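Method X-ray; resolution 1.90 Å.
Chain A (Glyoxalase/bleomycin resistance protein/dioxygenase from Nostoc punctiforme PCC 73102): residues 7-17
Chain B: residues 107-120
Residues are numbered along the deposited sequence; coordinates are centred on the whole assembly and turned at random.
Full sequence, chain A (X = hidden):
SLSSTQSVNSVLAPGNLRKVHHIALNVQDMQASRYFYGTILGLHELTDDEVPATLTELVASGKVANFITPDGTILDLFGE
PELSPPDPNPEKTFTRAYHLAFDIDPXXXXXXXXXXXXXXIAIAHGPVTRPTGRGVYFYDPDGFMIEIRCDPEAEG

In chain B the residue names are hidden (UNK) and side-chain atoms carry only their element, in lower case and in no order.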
# COMPACT_ATOMS: atom_id res chain seq x y z
N SER A 7 -33.45 -2.46 -8.12
CA SER A 7 -32.75 -3.62 -7.50
C SER A 7 -31.58 -3.16 -6.62
O SER A 7 -31.06 -2.06 -6.80
CB SER A 7 -32.23 -4.56 -8.58
OG SER A 7 -31.33 -3.89 -9.44
N VAL A 8 -31.19 -4.01 -5.68
CA VAL A 8 -30.08 -3.72 -4.78
C VAL A 8 -28.84 -4.44 -5.31
O VAL A 8 -28.88 -5.64 -5.55
CB VAL A 8 -30.38 -4.21 -3.35
CG1 VAL A 8 -29.18 -4.01 -2.45
CG2 VAL A 8 -31.59 -3.47 -2.79
N ASN A 9 -27.74 -3.71 -5.50
CA ASN A 9 -26.52 -4.31 -6.02
C ASN A 9 -25.85 -5.23 -5.01
O ASN A 9 -25.86 -4.97 -3.81
CB ASN A 9 -25.51 -3.23 -6.43
CG ASN A 9 -26.05 -2.30 -7.49
OD1 ASN A 9 -26.74 -2.72 -8.42
ND2 ASN A 9 -25.72 -1.02 -7.37
N SER A 10 -25.26 -6.32 -5.50
CA SER A 10 -24.57 -7.24 -4.63
C SER A 10 -23.29 -6.53 -4.19
O SER A 10 -22.73 -5.74 -4.94
CB SER A 10 -24.20 -8.53 -5.38
OG SER A 10 -25.37 -9.21 -5.81
N VAL A 11 -22.86 -6.77 -2.96
CA VAL A 11 -21.65 -6.16 -2.45
C VAL A 11 -20.90 -7.19 -1.63
O VAL A 11 -21.49 -8.17 -1.19
CB VAL A 11 -21.94 -4.93 -1.54
CG1 VAL A 11 -22.69 -3.87 -2.34
CG2 VAL A 11 -22.75 -5.35 -0.32
N LEU A 12 -19.61 -6.98 -1.42
CA LEU A 12 -18.84 -7.92 -0.62
C LEU A 12 -19.15 -7.68 0.85
O LEU A 12 -19.44 -6.55 1.26
CB LEU A 12 -17.34 -7.77 -0.88
CG LEU A 12 -16.84 -8.26 -2.25
CD1 LEU A 12 -15.34 -8.08 -2.34
CD2 LEU A 12 -17.19 -9.73 -2.43
N ALA A 13 -19.10 -8.75 1.63
CA ALA A 13 -19.36 -8.67 3.05
C ALA A 13 -18.05 -8.41 3.78
O ALA A 13 -16.97 -8.70 3.26
CB ALA A 13 -19.98 -9.97 3.53
N PRO A 14 -18.12 -7.83 4.99
CA PRO A 14 -16.88 -7.58 5.72
C PRO A 14 -16.19 -8.91 5.98
O PRO A 14 -16.82 -9.86 6.43
CB PRO A 14 -17.37 -6.90 7.00
CG PRO A 14 -18.74 -7.48 7.19
CD PRO A 14 -19.30 -7.44 5.79
N GLY A 15 -14.90 -8.97 5.67
CA GLY A 15 -14.17 -10.21 5.88
C GLY A 15 -13.83 -10.91 4.58
O GLY A 15 -12.88 -11.69 4.53
N ASN A 16 -14.61 -10.67 3.52
CA ASN A 16 -14.34 -11.30 2.23
C ASN A 16 -12.93 -10.93 1.77
O ASN A 16 -12.15 -11.80 1.38
CB ASN A 16 -15.38 -10.89 1.19
CG ASN A 16 -16.75 -11.51 1.46
OD1 ASN A 16 -16.90 -12.33 2.37
ND2 ASN A 16 -17.73 -11.12 0.67
N LEU A 17 -12.62 -9.64 1.78
CA LEU A 17 -11.26 -9.22 1.44
C LEU A 17 -10.57 -9.44 2.78
O LEU A 17 -10.62 -8.59 3.68
CB LEU A 17 -11.25 -7.75 1.02
CG LEU A 17 -12.03 -7.45 -0.27
CD1 LEU A 17 -11.69 -6.05 -0.76
CD2 LEU A 17 -11.67 -8.48 -1.36
N UNK B 107 -13.05 -19.39 -3.09
CA UNK B 107 -14.46 -19.68 -3.31
C UNK B 107 -15.35 -18.44 -3.40
O UNK B 107 -16.54 -18.54 -3.69
n UNK B 107 -15.35 -22.51 -4.31
o UNK B 107 -13.25 -23.24 -3.97
c UNK B 107 -14.27 -21.96 -2.21
c UNK B 107 -14.25 -22.62 -3.58
c UNK B 107 -14.99 -20.62 -2.22
N UNK B 108 -14.76 -17.27 -3.15
CA UNK B 108 -15.50 -16.01 -3.21
C UNK B 108 -15.00 -15.11 -4.34
O UNK B 108 -15.50 -14.01 -4.52
c UNK B 108 -15.93 -14.99 0.54
c UNK B 108 -17.59 -16.04 -0.99
c UNK B 108 -16.12 -15.88 -0.68
c UNK B 108 -15.40 -15.26 -1.88
N UNK B 109 -14.01 -15.57 -5.09
CA UNK B 109 -13.46 -14.76 -6.18
C UNK B 109 -14.52 -14.42 -7.22
O UNK B 109 -14.63 -13.26 -7.65
c UNK B 109 -10.60 -13.12 -10.05
c UNK B 109 -10.78 -13.67 -7.70
c UNK B 109 -10.23 -12.88 -8.72
c UNK B 109 -11.68 -14.68 -7.98
c UNK B 109 -12.04 -14.91 -9.31
c UNK B 109 -12.30 -15.48 -6.87
c UNK B 109 -11.50 -14.14 -10.34
N UNK B 110 -15.29 -15.41 -7.64
CA UNK B 110 -16.33 -15.18 -8.64
C UNK B 110 -17.34 -14.14 -8.14
O UNK B 110 -17.75 -13.26 -8.90
c UNK B 110 -17.03 -16.50 -8.99
o UNK B 110 -15.37 -17.11 -10.59
o UNK B 110 -16.06 -18.68 -9.21
c UNK B 110 -16.08 -17.50 -9.64
N UNK B 111 -17.73 -14.24 -6.87
CA UNK B 111 -18.67 -13.29 -6.31
C UNK B 111 -18.11 -11.88 -6.41
O UNK B 111 -18.83 -10.94 -6.72
c UNK B 111 -22.88 -13.57 -4.23
n UNK B 111 -21.96 -13.21 -5.12
n UNK B 111 -22.98 -12.93 -3.08
c UNK B 111 -21.00 -12.12 -4.91
c UNK B 111 -18.98 -13.63 -4.84
c UNK B 111 -19.79 -12.55 -4.11
n UNK B 111 -23.69 -14.58 -4.50
N UNK B 112 -16.81 -11.73 -6.14
CA UNK B 112 -16.17 -10.42 -6.22
C UNK B 112 -16.27 -9.86 -7.63
O UNK B 112 -16.57 -8.68 -7.82
c UNK B 112 -14.70 -10.53 -5.80
N UNK B 113 -16.01 -10.70 -8.62
CA UNK B 113 -16.08 -10.26 -10.02
C UNK B 113 -17.52 -9.82 -10.32
O UNK B 113 -17.74 -8.80 -10.97
c UNK B 113 -14.19 -11.73 -10.79
c UNK B 113 -15.67 -11.41 -10.98
c UNK B 113 -15.93 -11.02 -12.42
N UNK B 114 -18.49 -10.58 -9.83
CA UNK B 114 -19.90 -10.26 -10.05
C UNK B 114 -20.27 -8.95 -9.34
O UNK B 114 -21.01 -8.14 -9.88
c UNK B 114 -20.80 -11.40 -9.55
c UNK B 114 -22.27 -11.08 -9.80
o UNK B 114 -20.46 -12.62 -10.24
N UNK B 115 -19.73 -8.75 -8.14
CA UNK B 115 -19.99 -7.53 -7.38
C UNK B 115 -19.49 -6.32 -8.16
O UNK B 115 -20.18 -5.31 -8.27
c UNK B 115 -19.29 -7.58 -6.00
c UNK B 115 -19.22 -6.19 -5.37
c UNK B 115 -20.05 -8.54 -5.09
N UNK B 116 -18.29 -6.43 -8.72
CA UNK B 116 -17.71 -5.35 -9.51
C UNK B 116 -18.62 -5.03 -10.69
O UNK B 116 -18.85 -3.86 -11.03
c UNK B 116 -16.32 -5.74 -10.04
c UNK B 116 -14.01 -6.50 -9.24
c UNK B 116 -15.83 -4.71 -11.05
c UNK B 116 -15.34 -5.87 -8.86
N UNK B 117 -19.15 -6.08 -11.31
CA UNK B 117 -20.03 -5.90 -12.45
C UNK B 117 -21.37 -5.28 -12.09
O UNK B 117 -21.81 -4.33 -12.74
N UNK B 118 -22.01 -5.79 -11.05
CA UNK B 118 -23.30 -5.26 -10.63
C UNK B 118 -23.22 -3.80 -10.20
O UNK B 118 -24.20 -3.06 -10.28
c UNK B 118 -23.90 -6.10 -9.50
o UNK B 118 -25.92 -7.52 -8.05
o UNK B 118 -25.14 -9.39 -8.89
c UNK B 118 -25.25 -8.14 -8.90
c UNK B 118 -24.57 -7.37 -10.00
N UNK B 119 -22.04 -3.38 -9.75
CA UNK B 119 -21.85 -2.00 -9.31
C UNK B 119 -21.26 -1.14 -10.42
O UNK B 119 -20.79 -0.02 -10.18
c UNK B 119 -20.97 -1.97 -8.06
n UNK B 119 -21.63 -3.57 -6.38
c UNK B 119 -21.74 -2.32 -6.81
o UNK B 119 -22.46 -1.49 -6.26
N UNK B 120 -21.28 -1.68 -11.63
CA UNK B 120 -20.80 -1.00 -12.81
C UNK B 120 -19.40 -0.40 -12.69
O UNK B 120 -19.14 0.72 -13.14
c UNK B 120 -23.19 -0.51 -13.54
c UNK B 120 -25.50 -0.07 -14.40
c UNK B 120 -24.15 0.54 -14.07
n UNK B 120 -26.14 -0.68 -13.20
c UNK B 120 -21.81 0.07 -13.24
O HOH W 1 -28.28 -6.35 -8.37
O HOH W 2 -22.06 -10.64 -2.40

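Position 107 carries three carbons, the third bearing one oxygen and one nitrogen, and its side chain does not reach the chain A stretch; a terminal amide on that chain length is B:Gln107. Position 108 has four carbons forked at the second, and one branch tip lies against the side chain of A:Asn16: this is B:Leu108. Position 109 shows one carbon and then a six-carbon ring, directed away from chain A, hence B:Phe109, within the helix. Two carbons, the second with two oxygens, define a short carboxylate at position 110, out of reach of the chain A stretch: B:Asp110, whose oxygens are satisfied elsewhere in the structure.

Position 111 has three carbons, a nitrogen, and a carbon carrying two more nitrogens. That guanidinium identifies B:Arg111. Its CG lies 4.2 Å from CD2 of A:Leu12, while NH1 donates to water 2 (2.6 Å), which in turn donates to O of A:Val11 (2.8 Å). A single carbon at position 112 makes B:Ala112; A:Leu12 CD2 approaches its CA to 4.0 Å and its CB to 4.3 Å, so the leucine tip packs close to the helix backbone.

Position 113 has one carbon carrying two others and does not reach chain A: B:Val113. At position 114 the first carbon carries one oxygen and one carbon, giving B:Thr114, whose OG1 donates to O of B:Asp110 (3.1 Å) within the helix. Position 115 again has one carbon bearing two, but here they meet chain A, as B:Val115: CG1 is 3.6 Å from O of A:Ser10 and CG2 is 4.1 Å from CD2 of A:Leu12. Four carbons forked at the first, one arm two carbons long, make position 116 B:Ile116, directed away. Position 117 has no side-chain atoms and is B:Gly117.

Position 118 has three carbons, the third with two oxygens, one of them close to A:Ser10; this is B:Glu118. Its OE1 accepts from N of A:Ser10 (2.9 Å, 153°), from OG of A:Ser10 (2.9 Å), and from water 1 (2.7 Å), which also donates to O of A:Val8 (3.0 Å). Position 119 has two carbons, the second with one oxygen and one nitrogen, the nitrogen lying close to O of A:Ser10: B:Asn119, the first residue to leave helical angles. Its ND2 donates both to O of B:Val115 (2.9 Å, 163°) and to O of A:Ser10 (2.8 Å, 131°). Position 120, four carbons in a row ending in nitrogen, has no contact with the chain A stretch; this is B:Lys120.

The contact lays an extended segment of chain A along one helix of chain B, burying 542 Å² in all. A:Ser10 is the polar anchor: its N and OG converge on one carboxylate oxygen of B:Glu118, while its O receives the amide of B:Asn119, itself tied back to the helix. Farther along, A:Leu12 supplies apolar packing against B:Ala112 and B:Val115, and water 2 joins A:Val11 to B:Arg111.

Chain B (107-120) QLFDRAVTVIGENK
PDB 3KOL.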